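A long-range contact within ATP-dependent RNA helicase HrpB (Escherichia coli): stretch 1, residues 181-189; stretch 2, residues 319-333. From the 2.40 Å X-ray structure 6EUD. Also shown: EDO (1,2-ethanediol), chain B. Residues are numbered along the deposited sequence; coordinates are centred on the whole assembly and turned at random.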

# COMPACT_ATOMS: atom_id res chain seq x y z
N GLY A 181 19.95 -23.81 -19.29
CA GLY A 181 21.31 -24.20 -19.58
C GLY A 181 21.87 -25.01 -18.43
O GLY A 181 21.12 -25.48 -17.56
N ARG A 182 23.19 -25.18 -18.42
CA ARG A 182 23.85 -25.93 -17.37
C ARG A 182 23.90 -25.08 -16.11
O ARG A 182 24.44 -23.98 -16.11
N SER A 183 23.30 -25.60 -15.05
CA SER A 183 23.35 -24.96 -13.75
C SER A 183 24.01 -25.91 -12.76
O SER A 183 23.50 -26.98 -12.45
N PHE A 184 25.17 -25.51 -12.27
CA PHE A 184 25.99 -26.37 -11.45
C PHE A 184 25.57 -26.28 -10.00
O PHE A 184 25.04 -25.27 -9.58
N PRO A 185 25.78 -27.36 -9.25
CA PRO A 185 25.53 -27.27 -7.81
C PRO A 185 26.36 -26.18 -7.14
O PRO A 185 27.53 -25.96 -7.46
N VAL A 186 25.72 -25.50 -6.21
CA VAL A 186 26.37 -24.48 -5.43
C VAL A 186 26.21 -24.78 -3.95
O VAL A 186 25.11 -24.90 -3.44
N GLU A 187 27.33 -24.89 -3.24
CA GLU A 187 27.26 -25.10 -1.81
C GLU A 187 26.84 -23.80 -1.15
O GLU A 187 27.36 -22.74 -1.50
N ARG A 188 25.90 -23.89 -0.20
CA ARG A 188 25.33 -22.72 0.47
C ARG A 188 25.83 -22.61 1.89
O ARG A 188 25.63 -23.52 2.68
N ARG A 189 26.45 -21.48 2.23
CA ARG A 189 26.99 -21.24 3.58
C ARG A 189 26.37 -19.99 4.19
O ARG A 189 25.85 -19.13 3.49
N SER A 319 15.01 -15.23 -4.02
CA SER A 319 16.11 -14.45 -4.59
C SER A 319 17.46 -14.79 -3.96
O SER A 319 18.49 -14.67 -4.62
N MET A 320 17.47 -15.22 -2.71
CA MET A 320 18.73 -15.72 -2.16
C MET A 320 19.21 -16.93 -2.97
O MET A 320 20.40 -17.09 -3.26
N THR A 321 18.25 -17.76 -3.37
CA THR A 321 18.55 -18.93 -4.18
C THR A 321 18.94 -18.52 -5.60
O THR A 321 19.88 -19.08 -6.18
N GLN A 322 18.26 -17.54 -6.16
CA GLN A 322 18.63 -17.04 -7.47
C GLN A 322 20.06 -16.44 -7.42
O GLN A 322 20.86 -16.67 -8.33
N ARG A 323 20.38 -15.74 -6.34
CA ARG A 323 21.71 -15.16 -6.16
C ARG A 323 22.78 -16.23 -6.02
O ARG A 323 23.87 -16.09 -6.57
N ALA A 324 22.48 -17.29 -5.27
CA ALA A 324 23.40 -18.40 -5.12
C ALA A 324 23.70 -19.06 -6.47
O ALA A 324 24.83 -19.44 -6.76
N GLY A 325 22.68 -19.17 -7.32
CA GLY A 325 22.82 -19.83 -8.61
C GLY A 325 23.71 -19.06 -9.56
O GLY A 325 24.14 -19.61 -10.58
N ARG A 326 23.97 -17.80 -9.25
CA ARG A 326 24.93 -17.01 -10.03
C ARG A 326 26.38 -17.51 -9.81
O ARG A 326 27.29 -17.15 -10.57
N ALA A 327 26.58 -18.35 -8.80
CA ALA A 327 27.88 -18.99 -8.59
C ALA A 327 27.99 -20.33 -9.31
O ALA A 327 28.98 -21.03 -9.17
N GLY A 328 26.98 -20.69 -10.11
CA GLY A 328 26.88 -22.03 -10.65
C GLY A 328 26.67 -22.08 -12.14
O GLY A 328 26.16 -23.07 -12.65
N ARG A 329 27.06 -21.03 -12.86
CA ARG A 329 26.90 -21.00 -14.31
C ARG A 329 28.13 -21.57 -15.01
O ARG A 329 28.05 -22.06 -16.15
N LEU A 330 29.27 -21.51 -14.33
CA LEU A 330 30.54 -21.92 -14.92
C LEU A 330 30.99 -23.34 -14.55
O LEU A 330 31.39 -24.15 -15.40
N GLU A 331 30.88 -23.63 -13.26
CA GLU A 331 31.41 -24.84 -12.64
C GLU A 331 30.74 -24.91 -11.28
O GLU A 331 30.05 -23.96 -10.90
N PRO A 332 30.90 -26.03 -10.55
CA PRO A 332 30.41 -26.07 -9.16
C PRO A 332 30.97 -24.92 -8.34
O PRO A 332 32.19 -24.66 -8.38
N GLY A 333 30.08 -24.26 -7.60
CA GLY A 333 30.43 -23.02 -6.94
C GLY A 333 30.05 -23.01 -5.49
O GLY A 333 29.66 -24.02 -4.93

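Where two distant chain segments meet through their backbones, side chains tend to fill the spaces the backbone leaves, and this contact in HrpB is a compact example. Parallel pairing of Val186 with Gly333 sets the frame: Gly333 N donates to Pro185 O (3.1 Å) and Glu187 N to Gly333 O (3.0 Å), while Phe184 N reaches Gly328 O at 2.7 Å, nearly linear.

Phe184 points toward the second stretch. With chi1 in the m well (-70°) and chi2 at -95°, one face of its ring is turned to Glu331, whose CA sits 3.8 Å from the ring centroid, almost along the normal, a CH-pi contact. Phe184 CD1 also packs 3.5 Å from Pro332 CD; within the second stretch, the ring meets backbone atoms and a proline.

Val186, in the t rotamer, sends CG2 to within 3.6 Å of Gly328 CA and 3.5 Å of Ala324 O; CG1 lies 4.0 Å from Ala327 CB. Gly328 leaves room for this fit: a CB there would lie 2.7 Å from Val186 CG2 and 2.6 Å from Phe184 O, both clashes.

Arg188 starts sideways, but three successive m torsions (-44°, -85°, -62°) fold it back to the helix. Ala324, whose CA-to-CB bond points toward the first stretch, places CB over one face of the guanidinium, 3.5 Å from Arg188 NE. At the guanidinium edge, Arg188 NH1 makes a weak hydrogen bond to Thr321 OG1 (3.3 Å).

Arg189, by contrast, extends out of reach of the second stretch: its NE forms a salt bridge with Glu187 OE2 (2.5 Å), and its NH1 donates to ethanediol O1 (3.0 Å). At the other end, one water donates to two carbonyls, its O lying 2.5 Å from Arg182 O and 3.0 Å from Arg329 O, linking the two backbones.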

# COMPACT_ATOMS: atom_id res chain seq x y z
CB ARG A 182 25.25 -26.36 -17.79
CG ARG A 182 25.25 -27.35 -18.96
CD ARG A 182 26.63 -27.91 -19.21
NE ARG A 182 26.62 -29.38 -19.22
CZ ARG A 182 26.58 -30.13 -20.32
NH1 ARG A 182 26.58 -29.55 -21.51
NH2 ARG A 182 26.58 -31.45 -20.23
CB SER A 183 21.94 -24.55 -13.31
OG SER A 183 21.01 -25.54 -13.70
CB PHE A 184 27.47 -26.01 -11.61
CG PHE A 184 28.03 -26.37 -12.95
CD1 PHE A 184 28.68 -27.57 -13.13
CD2 PHE A 184 27.89 -25.52 -14.04
CE1 PHE A 184 29.19 -27.92 -14.37
CE2 PHE A 184 28.39 -25.87 -15.27
CZ PHE A 184 29.05 -27.08 -15.44
CB PRO A 185 25.90 -28.66 -7.29
CG PRO A 185 26.63 -29.33 -8.44
CD PRO A 185 26.07 -28.74 -9.66
CB VAL A 186 25.80 -23.08 -5.75
CG1 VAL A 186 26.44 -22.03 -4.88
CG2 VAL A 186 25.97 -22.75 -7.25
CB GLU A 187 28.60 -25.59 -1.30
CG GLU A 187 28.65 -25.87 0.18
CD GLU A 187 30.06 -25.80 0.71
OE1 GLU A 187 30.99 -26.07 -0.07
OE2 GLU A 187 30.25 -25.46 1.89
CB ARG A 188 23.80 -22.78 0.50
CG ARG A 188 23.11 -23.22 -0.80
CD ARG A 188 22.90 -22.06 -1.72
NE ARG A 188 22.03 -21.06 -1.12
CZ ARG A 188 20.72 -20.99 -1.31
NH1 ARG A 188 20.10 -21.86 -2.12
NH2 ARG A 188 20.02 -20.05 -0.70
CB ARG A 189 28.51 -21.11 3.54
CG ARG A 189 29.21 -22.31 2.88
CD ARG A 189 30.71 -22.08 2.76
NE ARG A 189 31.39 -23.20 2.10
CZ ARG A 189 32.68 -23.21 1.78
NH1 ARG A 189 33.44 -22.16 2.04
NH2 ARG A 189 33.20 -24.27 1.18
CB SER A 319 15.83 -12.95 -4.50
OG SER A 319 15.03 -12.64 -3.40
CB MET A 320 18.57 -16.07 -0.69
CG MET A 320 18.72 -14.85 0.25
SD MET A 320 18.86 -15.32 1.99
CE MET A 320 17.22 -16.00 2.26
CB THR A 321 17.35 -19.90 -4.21
OG1 THR A 321 17.18 -20.45 -2.89
CG2 THR A 321 17.58 -21.02 -5.17
CB GLN A 322 17.62 -16.01 -7.97
CG GLN A 322 17.92 -15.42 -9.32
CD GLN A 322 17.71 -16.38 -10.48
OE1 GLN A 322 16.93 -17.33 -10.37
NE2 GLN A 322 18.40 -16.13 -11.59
CB ARG A 323 21.74 -14.27 -4.92
CG ARG A 323 21.06 -12.97 -5.12
CD ARG A 323 20.99 -12.14 -3.84
NE ARG A 323 20.23 -10.92 -4.12
CZ ARG A 323 20.23 -9.84 -3.36
NH1 ARG A 323 20.94 -9.80 -2.24
NH2 ARG A 323 19.51 -8.79 -3.72
CB ALA A 324 22.83 -19.42 -4.14
CB ARG A 326 24.80 -15.51 -9.71
CG ARG A 326 23.52 -14.87 -10.28
CD ARG A 326 23.00 -15.70 -11.43
NE ARG A 326 22.35 -14.94 -12.49
CZ ARG A 326 21.76 -15.52 -13.52
NH1 ARG A 326 21.76 -16.85 -13.60
NH2 ARG A 326 21.17 -14.79 -14.47
CB ALA A 327 28.16 -19.17 -7.06
CB ARG A 329 26.67 -19.56 -14.80
CG ARG A 329 25.59 -18.79 -14.08
CD ARG A 329 24.21 -19.32 -14.36
NE ARG A 329 23.92 -19.55 -15.78
CZ ARG A 329 23.63 -18.60 -16.67
NH1 ARG A 329 23.38 -18.91 -17.94
NH2 ARG A 329 23.59 -17.33 -16.29
CB LEU A 330 31.63 -20.93 -14.52
CG LEU A 330 32.99 -21.25 -15.11
CD1 LEU A 330 32.92 -21.11 -16.64
CD2 LEU A 330 34.03 -20.31 -14.52
CB GLU A 331 32.94 -24.76 -12.52
CG GLU A 331 33.45 -23.55 -11.73
CD GLU A 331 34.98 -23.46 -11.68
OE1 GLU A 331 35.65 -24.49 -11.51
OE2 GLU A 331 35.52 -22.34 -11.83
CB PRO A 332 30.94 -27.40 -8.64
CG PRO A 332 31.04 -28.25 -9.87
CD PRO A 332 31.46 -27.32 -10.97
C1 EDO B . 34.30 -19.09 4.19
O1 EDO B . 33.27 -20.04 4.09
C2 EDO B . 33.83 -17.93 5.07
O2 EDO B . 33.41 -18.40 6.36
O HOH W 1 25.41 -22.29 -17.60